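Local coordinates for protein ATP-dependent helicase FUN30 (Saccharomyces cerevisiae S288c, PDB 5GN1) that uses the energy of ATP hydrolysis to remodel nucleosomes in DNA repair and heterochromatin organization, this chain being the C-terminal part of its ATPase domain, at residues 123-126 with 127-131; 178-181 with 182-185; 207-211 with 212-216; 235-238 with 239-242. All coordinates share one frame; numbering follows the deposited sequence.

Contact 1: 123-126 with 127-131; sequences DKII and TKMSD
The amides of Met129 and Ser130 reach back along helix 123-133 to the carbonyls of Ile125 and Ile126 in ordinary i to i+4 bonds, of which Ser130 N to Ile126 O is the shorter at 2.7 Å. Two residues earlier the backbone bond is weak: Thr127 N lies 3.3 Å from Asp123 O. The same carbonyl oxygen is gripped more closely by the Thr127 hydroxyl, whose OG1 donates to Asp123 O at 2.8 Å, coming in 23° from the carbonyl plane. With OG1 beside its own backbone N (chi1 -66°), the hydroxyl hangs back over the preceding turn, as threonines within helices commonly do. Lys149, on helix 145-153, also bonds to Thr127 OG1, and Asp123 OD1 holds Arg118 in a salt bridge.

A different flank is apolar. Met129 CG lies beside its own backbone N (chi1 -61°), which carries SD back to 4.1 Å from Ile125 CG2, the two chains crossing at a slant; Ile126 CG2 stands a little farther from the same sulfur. Both Ile126 and Met129 pack on Met152 of helix 145-153. Lys128 folds back along the helix until its CE lies 3.1 Å from Lys124 O.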
loop_
_atom_site.group_PDB
_atom_site.type_symbol
_atom_site.label_atom_id
_atom_site.label_comp_id
_atom_site.label_asym_id
_atom_site.label_seq_id
_atom_site.Cartn_x
_atom_site.Cartn_y
_atom_site.Cartn_z
ATOM N N ASP A 123 -13.502 -12.543 -13.182
ATOM C CA ASP A 123 -14.930 -12.465 -13.439
ATOM C C ASP A 123 -15.658 -13.750 -13.220
ATOM O O ASP A 123 -16.754 -13.742 -12.695
ATOM C CB ASP A 123 -15.219 -11.826 -14.780
ATOM C CG ASP A 123 -14.859 -10.348 -14.850
ATOM O OD1 ASP A 123 -14.418 -9.800 -13.827
ATOM O OD2 ASP A 123 -14.992 -9.725 -15.922
ATOM N N LYS A 124 -15.047 -14.860 -13.622
ATOM C CA LYS A 124 -15.660 -16.174 -13.461
ATOM C C LYS A 124 -15.693 -16.532 -11.969
ATOM O O LYS A 124 -16.622 -17.193 -11.502
ATOM C CB LYS A 124 -15.000 -17.190 -14.396
ATOM C CG LYS A 124 -14.962 -16.763 -15.854
ATOM C CD LYS A 124 -16.256 -17.117 -16.567
ATOM C CE LYS A 124 -16.096 -17.031 -18.077
ATOM N NZ LYS A 124 -17.408 -17.092 -18.779
ATOM N N ILE A 125 -14.710 -16.044 -11.237
ATOM C CA ILE A 125 -14.596 -16.272 -9.798
ATOM C C ILE A 125 -15.630 -15.519 -8.937
ATOM O O ILE A 125 -16.192 -16.130 -8.029
ATOM C CB ILE A 125 -13.184 -15.919 -9.307
ATOM C CG1 ILE A 125 -12.130 -16.636 -10.165
ATOM C CG2 ILE A 125 -13.025 -16.264 -7.838
ATOM C CD1 ILE A 125 -12.487 -18.062 -10.484
ATOM N N ILE A 126 -15.873 -14.229 -9.190
ATOM C CA ILE A 126 -16.830 -13.513 -8.385
ATOM C C ILE A 126 -18.256 -13.881 -8.696
ATOM O O ILE A 126 -19.134 -13.775 -7.852
ATOM C CB ILE A 126 -16.568 -12.014 -8.421
ATOM C CG1 ILE A 126 -16.722 -11.493 -9.810
ATOM C CG2 ILE A 126 -15.179 -11.712 -7.908
ATOM C CD1 ILE A 126 -16.529 -10.011 -9.877
ATOM N N THR A 127 -18.481 -14.341 -9.916
ATOM C CA THR A 127 -19.816 -14.751 -10.297
ATOM C C THR A 127 -20.223 -15.864 -9.373
ATOM O O THR A 127 -21.251 -15.794 -8.769
ATOM C CB THR A 127 -19.839 -15.234 -11.731
ATOM O OG1 THR A 127 -19.562 -14.150 -12.604
ATOM C CG2 THR A 127 -21.159 -15.789 -12.067
ATOM N N LYS A 128 -19.366 -16.843 -9.173
ATOM C CA LYS A 128 -19.699 -17.940 -8.273
ATOM C C LYS A 128 -19.778 -17.481 -6.822
ATOM O O LYS A 128 -20.569 -18.030 -6.050
ATOM C CB LYS A 128 -18.683 -19.080 -8.424
ATOM C CG LYS A 128 -18.266 -19.390 -9.872
ATOM C CD LYS A 128 -19.468 -19.531 -10.837
ATOM C CE LYS A 128 -19.169 -18.875 -12.192
ATOM N NZ LYS A 128 -20.255 -19.060 -13.219
ATOM N N MET A 129 -18.971 -16.488 -6.418
ATOM C CA MET A 129 -19.030 -16.014 -5.034
ATOM C C MET A 129 -20.291 -15.194 -4.782
ATOM O O MET A 129 -20.847 -15.214 -3.675
ATOM C CB MET A 129 -17.800 -15.166 -4.699
ATOM C CG MET A 129 -16.478 -15.874 -4.807
ATOM S SD MET A 129 -15.113 -14.699 -4.669
ATOM C CE MET A 129 -15.417 -14.052 -3.036
ATOM N N SER A 130 -20.720 -14.481 -5.804
ATOM C CA SER A 130 -21.940 -13.742 -5.670
ATOM C C SER A 130 -23.155 -14.654 -5.535
ATOM O O SER A 130 -23.944 -14.458 -4.643
ATOM C CB SER A 130 -22.109 -12.766 -6.797
ATOM O OG SER A 130 -22.158 -13.373 -8.029
ATOM N N ASP A 131 -23.270 -15.680 -6.364
ATOM C CA ASP A 131 -24.398 -16.592 -6.247
ATOM C C ASP A 131 -24.332 -17.214 -4.873
ATOM O O ASP A 131 -25.301 -17.347 -4.187
ATOM C CB ASP A 131 -24.322 -17.690 -7.317
ATOM C CG ASP A 131 -25.193 -18.913 -6.987
ATOM O OD1 ASP A 131 -24.660 -19.937 -6.514
ATOM O OD2 ASP A 131 -26.416 -18.846 -7.196
#

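Contact 2: 178-181 with 182-185; sequences NDEW and MQSG
Met182 lays its sulfur beside the indole of Trp181 in a Met-aromatic contact, at the short 3-10 turn that leads toward helix 185-200. SD sits 3.7 Å from Trp181 CD1 and approaches the five-membered ring obliquely, 62° off its normal. A bend at chi2 (-61°) brings SD to the indole, while CE leads away. Asp179 CA lies over one face of the indole, offset toward the rim, while Asp179 CB meets Met182 CG.

Two i to i+3 backbone bonds hold the turn: Met182 N gives to Asp179 O at 3.0 Å, and Gln183 N to Glu180 O at 3.1 Å. Glu180 and Gln183 run side by side, carboxylate and amide planes only 15° apart, and Glu180 OE1 takes the backbone N of Asn178 on its syn side, the donor tilted out of the carboxylate plane.

Farther out, Trp181 NE1 bonds to Thr224 OG1, and the indole packs on Met220 and Val221 of helix 212-224. A leucine in place of Trp181 would probably leave the Met182 sulfur without its aromatic neighbour and the Thr224 hydroxyl without this N-H. At Gln183, the centre of an inverse gamma turn, a water donates to Glu180 O and to Gln183 O, 2.8 Å from each.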
loop_
_atom_site.group_PDB
_atom_site.type_symbol
_atom_site.label_atom_id
_atom_site.label_comp_id
_atom_site.label_asym_id
_atom_site.label_seq_id
_atom_site.Cartn_x
_atom_site.Cartn_y
_atom_site.Cartn_z
ATOM N N ASN A 178 -2.413 -19.821 -0.080
ATOM C CA ASN A 178 -1.134 -20.212 -0.634
ATOM C C ASN A 178 -0.111 -19.092 -0.487
ATOM O O ASN A 178 0.734 -18.892 -1.356
ATOM C CB ASN A 178 -1.285 -20.614 -2.095
ATOM C CG ASN A 178 -0.352 -21.721 -2.478
ATOM O OD1 ASN A 178 -0.683 -22.895 -2.320
ATOM N ND2 ASN A 178 0.831 -21.365 -2.970
ATOM N N ASP A 179 -0.175 -18.337 0.616
ATOM C CA ASP A 179 0.830 -17.314 0.917
ATOM C C ASP A 179 0.950 -16.274 -0.196
ATOM O O ASP A 179 2.033 -15.731 -0.435
ATOM C CB ASP A 179 2.196 -17.947 1.194
ATOM C CG ASP A 179 2.305 -18.502 2.589
ATOM O OD1 ASP A 179 1.294 -18.498 3.312
ATOM O OD2 ASP A 179 3.408 -18.944 2.964
ATOM N N GLU A 180 -0.163 -15.966 -0.869
ATOM C CA GLU A 180 -0.120 -15.003 -1.965
ATOM C C GLU A 180 0.275 -13.609 -1.483
ATOM O O GLU A 180 0.816 -12.814 -2.259
ATOM C CB GLU A 180 -1.481 -14.957 -2.674
ATOM C CG GLU A 180 -1.843 -16.212 -3.478
ATOM C CD GLU A 180 -2.590 -17.270 -2.671
ATOM O OE1 GLU A 180 -2.502 -17.279 -1.418
ATOM O OE2 GLU A 180 -3.282 -18.100 -3.304
ATOM N N TRP A 181 0.012 -13.293 -0.214
ATOM C CA TRP A 181 0.409 -12.002 0.343
ATOM C C TRP A 181 1.921 -11.845 0.447
ATOM O O TRP A 181 2.396 -10.710 0.573
ATOM C CB TRP A 181 -0.232 -11.805 1.713
ATOM C CG TRP A 181 -0.107 -12.993 2.618
ATOM C CD1 TRP A 181 0.876 -13.225 3.547
ATOM C CD2 TRP A 181 -1.005 -14.108 2.695
ATOM N NE1 TRP A 181 0.641 -14.417 4.197
ATOM C CE2 TRP A 181 -0.499 -14.986 3.684
ATOM C CE3 TRP A 181 -2.178 -14.460 2.010
ATOM C CZ2 TRP A 181 -1.140 -16.198 4.016
ATOM C CZ3 TRP A 181 -2.811 -15.660 2.334
ATOM C CH2 TRP A 181 -2.290 -16.515 3.334
ATOM N N MET A 182 2.689 -12.942 0.400
ATOM C CA MET A 182 4.147 -12.850 0.371
ATOM C C MET A 182 4.698 -12.533 -1.013
ATOM O O MET A 182 5.869 -12.150 -1.112
ATOM C CB MET A 182 4.798 -14.156 0.859
ATOM C CG MET A 182 4.270 -14.664 2.175
ATOM S SD MET A 182 4.556 -13.459 3.480
ATOM C CE MET A 182 6.328 -13.612 3.725
ATOM N N GLN A 183 3.900 -12.674 -2.076
ATOM C CA GLN A 183 4.421 -12.597 -3.446
ATOM C C GLN A 183 4.403 -11.155 -3.953
ATOM O O GLN A 183 3.525 -10.729 -4.708
ATOM C CB GLN A 183 3.636 -13.514 -4.368
ATOM C CG GLN A 183 3.799 -14.983 -4.051
ATOM C CD GLN A 183 2.962 -15.836 -4.984
ATOM O OE1 GLN A 183 3.162 -15.824 -6.202
ATOM N NE2 GLN A 183 2.013 -16.569 -4.422
ATOM N N SER A 184 5.429 -10.412 -3.554
ATOM C CA SER A 184 5.678 -9.062 -4.034
ATOM C C SER A 184 7.161 -8.781 -3.863
ATOM O O SER A 184 7.774 -9.251 -2.906
ATOM C CB SER A 184 4.851 -8.028 -3.264
ATOM O OG SER A 184 5.391 -6.729 -3.407
ATOM N N GLY A 185 7.731 -8.007 -4.793
ATOM C CA GLY A 185 9.134 -7.639 -4.669
ATOM C C GLY A 185 9.417 -6.777 -3.452
ATOM O O GLY A 185 10.507 -6.838 -2.874
HETATM O O HOH W 1 0.765 -11.394 -4.693
#

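Contact 3: 207-211 with 212-216; sequences IFSLF and TQVLD
Phe211 and Val214 meet where strand 205-209, a central strand of the parallel RecA-like sheet with backbone bonds to strands 256-260 and 275-278, hands over to helix 212-224, with Phe211 in the N-cap position. The carbonyl of Phe211 starts the helix. Leu215 N donates to Phe211 O at 3.2 Å in a fairly straight bond, 159° at the hydrogen, and Val214 N adds a weak, strongly bent one to the same oxygen. One residue on, Asp216 N is satisfied by Thr212 O.

The amide of Phe211 finds its acceptor in a side chain: it gives its hydrogen to Ser209 OG at 3.0 Å, closing an ST turn as the chain leaves the strand. The serine oxygen can reach forward along the chain because it stands anti to its own N, beside the carbonyl carbon (chi1 179°). This hydroxyl is also bonded to Asp280 OD2, and the other oxygen of that carboxylate takes the amide of Leu210. One aspartate therefore braces the turn at two successive residues.

Apolar atoms fill in around these bonds. Val214 turns one methyl, CG2, to within 3.7 Å of Phe211 CB, while its CG1 lies against the serine, 3.6 Å from Ser209 OG. Phe211 itself packs on Met105 and Arg108 of helix 100-110. Leu215 sends CD2 back toward the strand, where it ends 4.1 Å from Ser209 CB.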
loop_
_atom_site.group_PDB
_atom_site.type_symbol
_atom_site.label_atom_id
_atom_site.label_comp_id
_atom_site.label_asym_id
_atom_site.label_seq_id
_atom_site.Cartn_x
_atom_site.Cartn_y
_atom_site.Cartn_z
ATOM N N ILE A 207 7.152 0.621 10.669
ATOM C CA ILE A 207 6.871 0.516 9.233
ATOM C C ILE A 207 5.731 1.476 8.902
ATOM O O ILE A 207 4.653 1.392 9.503
ATOM C CB ILE A 207 6.517 -0.917 8.812
ATOM C CG1 ILE A 207 7.579 -1.888 9.326
ATOM C CG2 ILE A 207 6.423 -1.003 7.271
ATOM C CD1 ILE A 207 7.304 -3.347 8.995
ATOM N N PHE A 208 5.969 2.389 7.954
ATOM C CA PHE A 208 4.986 3.388 7.543
ATOM C C PHE A 208 4.503 3.133 6.119
ATOM O O PHE A 208 5.305 2.805 5.238
ATOM C CB PHE A 208 5.580 4.799 7.597
ATOM C CG PHE A 208 5.803 5.306 8.972
ATOM C CD1 PHE A 208 4.771 5.892 9.676
ATOM C CD2 PHE A 208 7.059 5.214 9.562
ATOM C CE1 PHE A 208 4.977 6.370 10.967
ATOM C CE2 PHE A 208 7.279 5.696 10.842
ATOM C CZ PHE A 208 6.239 6.275 11.545
ATOM N N SER A 209 3.201 3.332 5.882
ATOM C CA SER A 209 2.656 3.299 4.529
ATOM C C SER A 209 1.586 4.366 4.368
ATOM O O SER A 209 0.844 4.670 5.305
ATOM C CB SER A 209 2.042 1.932 4.170
ATOM O OG SER A 209 1.507 1.971 2.852
ATOM N N LEU A 210 1.504 4.921 3.159
ATOM C CA LEU A 210 0.435 5.855 2.831
ATOM C C LEU A 210 -0.874 5.152 2.516
ATOM O O LEU A 210 -1.893 5.827 2.337
ATOM C CB LEU A 210 0.835 6.740 1.641
ATOM C CG LEU A 210 1.698 7.959 1.987
ATOM C CD1 LEU A 210 2.215 8.639 0.730
ATOM C CD2 LEU A 210 0.913 8.945 2.839
ATOM N N PHE A 211 -0.872 3.823 2.464
ATOM C CA PHE A 211 -2.020 3.037 2.027
ATOM C C PHE A 211 -2.455 2.137 3.172
ATOM O O PHE A 211 -1.693 1.258 3.593
ATOM C CB PHE A 211 -1.668 2.183 0.802
ATOM C CG PHE A 211 -1.348 2.975 -0.432
ATOM C CD1 PHE A 211 -0.046 3.370 -0.706
ATOM C CD2 PHE A 211 -2.352 3.308 -1.338
ATOM C CE1 PHE A 211 0.250 4.101 -1.859
ATOM C CE2 PHE A 211 -2.067 4.028 -2.495
ATOM C CZ PHE A 211 -0.766 4.428 -2.755
ATOM N N THR A 212 -3.679 2.339 3.668
ATOM C CA THR A 212 -4.206 1.409 4.668
ATOM C C THR A 212 -4.373 0.008 4.102
ATOM O O THR A 212 -4.238 -0.976 4.840
ATOM C CB THR A 212 -5.541 1.908 5.231
ATOM O OG1 THR A 212 -6.414 2.269 4.157
ATOM C CG2 THR A 212 -5.316 3.112 6.141
ATOM N N GLN A 213 -4.653 -0.108 2.795
ATOM C CA GLN A 213 -4.725 -1.424 2.156
ATOM C C GLN A 213 -3.400 -2.171 2.249
ATOM O O GLN A 213 -3.375 -3.406 2.367
ATOM C CB GLN A 213 -5.117 -1.277 0.691
ATOM C CG GLN A 213 -6.526 -0.807 0.405
ATOM C CD GLN A 213 -6.702 -0.512 -1.082
ATOM O OE1 GLN A 213 -6.094 0.419 -1.622
ATOM N NE2 GLN A 213 -7.516 -1.312 -1.748
ATOM N N VAL A 214 -2.288 -1.445 2.145
ATOM C CA VAL A 214 -0.983 -2.073 2.342
ATOM C C VAL A 214 -0.819 -2.535 3.787
ATOM O O VAL A 214 -0.320 -3.636 4.034
ATOM C CB VAL A 214 0.143 -1.117 1.906
ATOM C CG1 VAL A 214 1.513 -1.591 2.438
ATOM C CG2 VAL A 214 0.166 -0.988 0.376
ATOM N N LEU A 215 -1.241 -1.715 4.762
ATOM C CA LEU A 215 -1.174 -2.136 6.165
ATOM C C LEU A 215 -1.955 -3.430 6.406
ATOM O O LEU A 215 -1.493 -4.327 7.129
ATOM C CB LEU A 215 -1.695 -1.021 7.077
ATOM C CG LEU A 215 -0.822 0.248 7.082
ATOM C CD1 LEU A 215 -1.369 1.304 8.007
ATOM C CD2 LEU A 215 0.626 -0.095 7.474
ATOM N N ASP A 216 -3.144 -3.546 5.808
ATOM C CA ASP A 216 -3.918 -4.782 5.910
ATOM C C ASP A 216 -3.134 -5.971 5.367
ATOM O O ASP A 216 -3.130 -7.057 5.965
ATOM C CB ASP A 216 -5.250 -4.635 5.154
ATOM C CG ASP A 216 -6.126 -3.489 5.682
ATOM O OD1 ASP A 216 -5.940 -3.057 6.842
ATOM O OD2 ASP A 216 -7.028 -3.029 4.941
#

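Contact 4: 235-238 with 239-242; sequences STQV and NDRQ
A type I beta turn from Val238 to Arg241 brings the loop after strand 229-232 into helix 241-250. Its ends are joined by Arg241 N donating to Val238 O at 3.3 Å. Arg241 then runs back past the start of the turn, extended from CG to NE, so that its guanidinium has Val238 CG2 over one face, 3.9 Å from CZ and offset toward the rim. Nearer the backbone, Arg241 CG passes 4.0 Å from Thr236 CG2.

This surface turn belongs to the helicase C-terminal domain, and water carries much of its polar contact. One water, in plane at the guanidinium edge, accepts from Arg241 NH2 at 2.7 Å and donates to Thr236 O. Arg241 also makes a cation-pi contact with Phe266. A methionine in place of Arg241 would probably leave Phe266 without its cationic partner and deprive Thr236 O of its water link to the helix.

Asp240 lies alongside Gln237 and points the same way, its carboxylate turned 72° from the amide, with OD2 3.5 Å from Gln237 CB. A second water accepts from Gln237 N at 2.8 Å and donates to Asp240 OD2.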
loop_
_atom_site.group_PDB
_atom_site.type_symbol
_atom_site.label_atom_id
_atom_site.label_comp_id
_atom_site.label_asym_id
_atom_site.label_seq_id
_atom_site.Cartn_x
_atom_site.Cartn_y
_atom_site.Cartn_z
ATOM N N SER A 235 -7.580 5.651 11.575
ATOM C CA SER A 235 -8.848 5.168 12.104
ATOM C C SER A 235 -8.780 4.823 13.591
ATOM O O SER A 235 -9.827 4.731 14.234
ATOM C CB SER A 235 -9.325 3.945 11.316
ATOM O OG SER A 235 -8.764 2.752 11.823
ATOM N N THR A 236 -7.582 4.627 14.144
ATOM C CA THR A 236 -7.434 4.377 15.575
ATOM C C THR A 236 -8.056 5.509 16.381
ATOM O O THR A 236 -7.716 6.683 16.185
ATOM C CB THR A 236 -5.945 4.249 15.929
ATOM O OG1 THR A 236 -5.350 3.227 15.131
ATOM C CG2 THR A 236 -5.762 3.884 17.395
ATOM N N GLN A 237 -8.970 5.155 17.287
ATOM C CA GLN A 237 -9.521 6.121 18.235
ATOM C C GLN A 237 -8.396 6.809 18.996
ATOM O O GLN A 237 -7.461 6.150 19.461
ATOM C CB GLN A 237 -10.463 5.418 19.216
ATOM C CG GLN A 237 -11.671 4.770 18.571
ATOM C CD GLN A 237 -12.480 5.763 17.763
ATOM O OE1 GLN A 237 -12.602 5.636 16.546
ATOM N NE2 GLN A 237 -13.009 6.777 18.432
ATOM N N VAL A 238 -8.487 8.142 19.102
ATOM C CA VAL A 238 -7.415 8.935 19.707
ATOM C C VAL A 238 -7.080 8.424 21.100
ATOM O O VAL A 238 -5.902 8.299 21.460
ATOM C CB VAL A 238 -7.789 10.430 19.743
ATOM C CG1 VAL A 238 -6.768 11.215 20.564
ATOM C CG2 VAL A 238 -7.858 10.995 18.338
ATOM N N ASN A 239 -8.103 8.115 21.906
ATOM C CA ASN A 239 -7.833 7.626 23.257
ATOM C C ASN A 239 -7.121 6.276 23.221
ATOM O O ASN A 239 -6.202 6.034 24.019
ATOM C CB ASN A 239 -9.131 7.538 24.074
ATOM C CG ASN A 239 -9.505 8.868 24.743
ATOM O OD1 ASN A 239 -8.671 9.770 24.897
ATOM N ND2 ASN A 239 -10.766 8.983 25.154
ATOM N N ASP A 240 -7.489 5.407 22.269
ATOM C CA ASP A 240 -6.909 4.065 22.172
ATOM C C ASP A 240 -5.437 4.058 21.761
ATOM O O ASP A 240 -4.811 2.991 21.798
ATOM C CB ASP A 240 -7.679 3.203 21.167
ATOM C CG ASP A 240 -9.104 2.942 21.586
ATOM O OD1 ASP A 240 -9.474 3.321 22.721
ATOM O OD2 ASP A 240 -9.853 2.356 20.775
ATOM N N ARG A 241 -4.879 5.194 21.345
ATOM C CA ARG A 241 -3.487 5.212 20.918
ATOM C C ARG A 241 -2.545 4.809 22.046
ATOM O O ARG A 241 -1.561 4.096 21.812
ATOM C CB ARG A 241 -3.121 6.593 20.392
ATOM C CG ARG A 241 -3.855 6.934 19.115
ATOM C CD ARG A 241 -3.555 8.327 18.706
ATOM N NE ARG A 241 -4.248 8.688 17.481
ATOM C CZ ARG A 241 -4.296 9.927 17.013
ATOM N NH1 ARG A 241 -3.695 10.904 17.684
ATOM N NH2 ARG A 241 -4.958 10.193 15.894
ATOM N N GLN A 242 -2.843 5.236 23.279
ATOM C CA GLN A 242 -1.900 5.066 24.375
ATOM C C GLN A 242 -1.686 3.596 24.710
ATOM O O GLN A 242 -0.553 3.164 24.924
ATOM C CB GLN A 242 -2.383 5.833 25.604
ATOM C CG GLN A 242 -1.364 5.815 26.726
ATOM C CD GLN A 242 -0.044 6.411 26.278
ATOM O OE1 GLN A 242 0.964 5.706 26.168
ATOM N NE2 GLN A 242 -0.043 7.712 26.006
HETATM O O HOH W 2 -5.643 7.724 15.130
HETATM O O HOH W 3 -9.445 2.469 17.837
#

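In the fold
Following the chain from its N terminus, the four contacts come in series; none nests in or crosses another, and each closes only a local turn. Contact 1 lies within helix 123-133, on the outlying helical part packed against helix 145-153, its centre about 26 Å from that of the chain. Contact 2 turns the loop ahead of helix 185-200 and rests on helix 212-224. That helix begins in contact 3, at the end of strand 205-209, so 178-185 packs on the later turns of the helix that 207-216 starts, the nearest atoms of the two contacts being about 7 Å apart. Contact 4 follows edge strand 229-232 and leads into helix 241-250, its centre about 17 Å from that of contact 3.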